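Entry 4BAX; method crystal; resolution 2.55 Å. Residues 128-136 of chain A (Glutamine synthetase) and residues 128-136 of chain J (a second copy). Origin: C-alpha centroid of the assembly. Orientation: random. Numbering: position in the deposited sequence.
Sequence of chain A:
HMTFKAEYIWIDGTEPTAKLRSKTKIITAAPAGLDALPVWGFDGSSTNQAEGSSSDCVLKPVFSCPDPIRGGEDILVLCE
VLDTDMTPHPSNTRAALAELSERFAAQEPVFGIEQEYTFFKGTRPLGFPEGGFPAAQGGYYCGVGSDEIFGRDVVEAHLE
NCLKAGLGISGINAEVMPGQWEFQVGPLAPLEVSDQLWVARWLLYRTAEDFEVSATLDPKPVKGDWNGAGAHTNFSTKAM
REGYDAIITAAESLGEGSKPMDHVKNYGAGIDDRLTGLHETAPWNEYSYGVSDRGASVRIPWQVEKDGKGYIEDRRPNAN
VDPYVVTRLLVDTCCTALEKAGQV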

# COMPACT_ATOMS: atom_id res chain seq x y z
N PHE A 128 20.30 -1.65 8.13
CA PHE A 128 20.51 -1.36 6.72
C PHE A 128 19.17 -0.99 6.13
O PHE A 128 18.15 -1.47 6.62
CB PHE A 128 21.08 -2.59 6.00
CG PHE A 128 22.59 -2.70 6.04
CD1 PHE A 128 23.30 -2.41 7.21
CD2 PHE A 128 23.31 -3.15 4.93
CE1 PHE A 128 24.69 -2.53 7.25
CE2 PHE A 128 24.71 -3.28 4.98
CZ PHE A 128 25.40 -2.97 6.14
N PRO A 129 19.16 -0.07 5.14
CA PRO A 129 17.94 0.26 4.38
C PRO A 129 17.70 -0.85 3.35
O PRO A 129 18.65 -1.54 2.95
CB PRO A 129 18.30 1.57 3.67
CG PRO A 129 19.78 1.56 3.59
CD PRO A 129 20.30 0.78 4.77
N GLU A 130 16.45 -1.01 2.92
CA GLU A 130 16.14 -2.04 1.93
C GLU A 130 16.85 -1.72 0.63
O GLU A 130 16.78 -0.60 0.13
CB GLU A 130 14.63 -2.14 1.71
CG GLU A 130 13.83 -2.55 2.95
CD GLU A 130 13.31 -3.99 2.88
OE1 GLU A 130 13.26 -4.54 1.76
OE2 GLU A 130 12.99 -4.57 3.95
N GLY A 131 17.60 -2.70 0.13
CA GLY A 131 18.25 -2.57 -1.16
C GLY A 131 19.50 -1.75 -1.20
O GLY A 131 20.00 -1.46 -2.29
N GLY A 132 20.02 -1.39 -0.03
CA GLY A 132 21.12 -0.45 0.04
C GLY A 132 22.03 -0.50 1.26
O GLY A 132 22.04 -1.44 2.06
N PHE A 133 22.78 0.57 1.43
CA PHE A 133 23.72 0.63 2.51
C PHE A 133 23.48 1.87 3.35
O PHE A 133 23.06 2.91 2.84
CB PHE A 133 25.12 0.70 1.92
CG PHE A 133 25.56 -0.60 1.31
CD1 PHE A 133 25.99 -1.66 2.11
CD2 PHE A 133 25.51 -0.79 -0.07
CE1 PHE A 133 26.38 -2.86 1.55
CE2 PHE A 133 25.90 -2.00 -0.64
CZ PHE A 133 26.33 -3.03 0.17
N PRO A 134 23.75 1.76 4.65
CA PRO A 134 23.67 2.95 5.50
C PRO A 134 24.98 3.71 5.38
O PRO A 134 25.88 3.25 4.67
CB PRO A 134 23.52 2.36 6.91
CG PRO A 134 24.21 1.03 6.83
CD PRO A 134 23.95 0.52 5.43
N ALA A 135 25.12 4.82 6.09
CA ALA A 135 26.36 5.57 6.06
C ALA A 135 27.47 4.67 6.62
O ALA A 135 27.20 3.70 7.35
CB ALA A 135 26.23 6.82 6.89
N ALA A 136 28.71 4.99 6.27
CA ALA A 136 29.85 4.16 6.63
C ALA A 136 30.02 4.18 8.13
O ALA A 136 29.49 5.05 8.82
CB ALA A 136 31.12 4.65 5.94
N PHE J 128 20.27 5.80 -6.56
CA PHE J 128 20.41 5.52 -5.13
C PHE J 128 19.15 4.81 -4.63
O PHE J 128 18.04 5.09 -5.07
CB PHE J 128 20.59 6.83 -4.35
CG PHE J 128 22.03 7.28 -4.24
CD1 PHE J 128 22.90 7.17 -5.32
CD2 PHE J 128 22.51 7.83 -3.06
CE1 PHE J 128 24.23 7.59 -5.21
CE2 PHE J 128 23.84 8.25 -2.95
CZ PHE J 128 24.70 8.13 -4.04
N PRO J 129 19.33 3.90 -3.65
CA PRO J 129 18.16 3.28 -3.03
C PRO J 129 17.54 4.28 -2.05
O PRO J 129 18.26 5.18 -1.60
CB PRO J 129 18.75 2.10 -2.26
CG PRO J 129 20.19 2.50 -2.00
CD PRO J 129 20.61 3.38 -3.14
N GLU J 130 16.25 4.14 -1.76
CA GLU J 130 15.59 5.06 -0.82
C GLU J 130 16.18 4.93 0.57
O GLU J 130 16.24 3.84 1.13
CB GLU J 130 14.08 4.78 -0.78
CG GLU J 130 13.11 5.78 -0.10
CD GLU J 130 13.51 7.26 -0.06
OE1 GLU J 130 14.69 7.65 -0.23
OE2 GLU J 130 12.59 8.08 0.15
N GLY J 131 16.61 6.05 1.12
CA GLY J 131 17.11 6.03 2.48
C GLY J 131 18.53 5.48 2.62
O GLY J 131 18.99 5.24 3.73
N GLY J 132 19.22 5.29 1.50
CA GLY J 132 20.50 4.61 1.55
C GLY J 132 21.48 4.93 0.44
O GLY J 132 21.32 5.90 -0.30
N PHE J 133 22.47 4.07 0.30
CA PHE J 133 23.54 4.20 -0.67
C PHE J 133 23.61 2.93 -1.49
O PHE J 133 23.21 1.86 -1.02
CB PHE J 133 24.87 4.37 0.06
CG PHE J 133 25.06 5.72 0.71
CD1 PHE J 133 25.38 6.84 -0.06
CD2 PHE J 133 24.97 5.87 2.09
CE1 PHE J 133 25.58 8.09 0.55
CE2 PHE J 133 25.16 7.12 2.69
CZ PHE J 133 25.46 8.22 1.91
N PRO J 134 24.00 3.06 -2.76
CA PRO J 134 24.23 1.88 -3.60
C PRO J 134 25.65 1.39 -3.34
O PRO J 134 26.36 2.00 -2.53
CB PRO J 134 24.12 2.43 -5.02
CG PRO J 134 24.52 3.86 -4.89
CD PRO J 134 24.04 4.32 -3.54
N ALA J 135 26.06 0.34 -4.04
CA ALA J 135 27.42 -0.18 -3.92
C ALA J 135 28.38 0.92 -4.38
O ALA J 135 27.98 1.84 -5.10
CB ALA J 135 27.59 -1.43 -4.79
N ALA J 136 29.64 0.84 -3.94
CA ALA J 136 30.63 1.88 -4.22
C ALA J 136 30.93 1.92 -5.73
O ALA J 136 30.67 0.95 -6.45
CB ALA J 136 31.92 1.62 -3.43

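Two copies of one loop meet antiparallel at a single beta bridge centred on Phe A133 and Phe J133, whose CA atoms lie 4.8 Å apart. Each phenylalanine both donates and accepts: Phe A133 N to Phe J133 O is 2.8 Å, and Phe J133 N to Phe A133 O is 2.9 Å. The CA-to-CB bonds of both phenylalanines point sideways. The bridge brings Phe A133 CB to 4.1 Å from Phe J133 CB; chi1 m (-72° and -73°) and chi2 -77° then lay each ring along the partner chain. Phe A133 CE2 comes within 4.0 Å of Ala J135 CA, and Phe J133 CE2 within 4.3 Å of Ala A135 CB; the small alanine suits a place beside a broad apolar ring.

Before the bridge, each chain makes a type II turn, from Pro A129 to Gly A132 and from Pro J129 to Gly J132, closed in chain A by Gly A132 N to Pro A129 O at 3.3 Å. Gly A131 and Gly J131 take positive phi, which favours glycine. Proline's restricted phi suits Pro A129, whose CA-to-CB bond points toward chain J, bringing Pro A129 CG to 3.7 Å from Gly J132 CA. A CB on Gly A132 would clash with Pro J129 CG and Phe J133 O. The side chains of Glu A130 and Glu J130 differ, m in Glu A130 and t in Glu J130, which is poorly ordered, their ends leading away from the contact. Glu A130 OE2 is hydrogen-bonded elsewhere in the structure, while Glu J130 OE1 accepts a weak hydrogen bond from Gly J131 N at 2.8 Å.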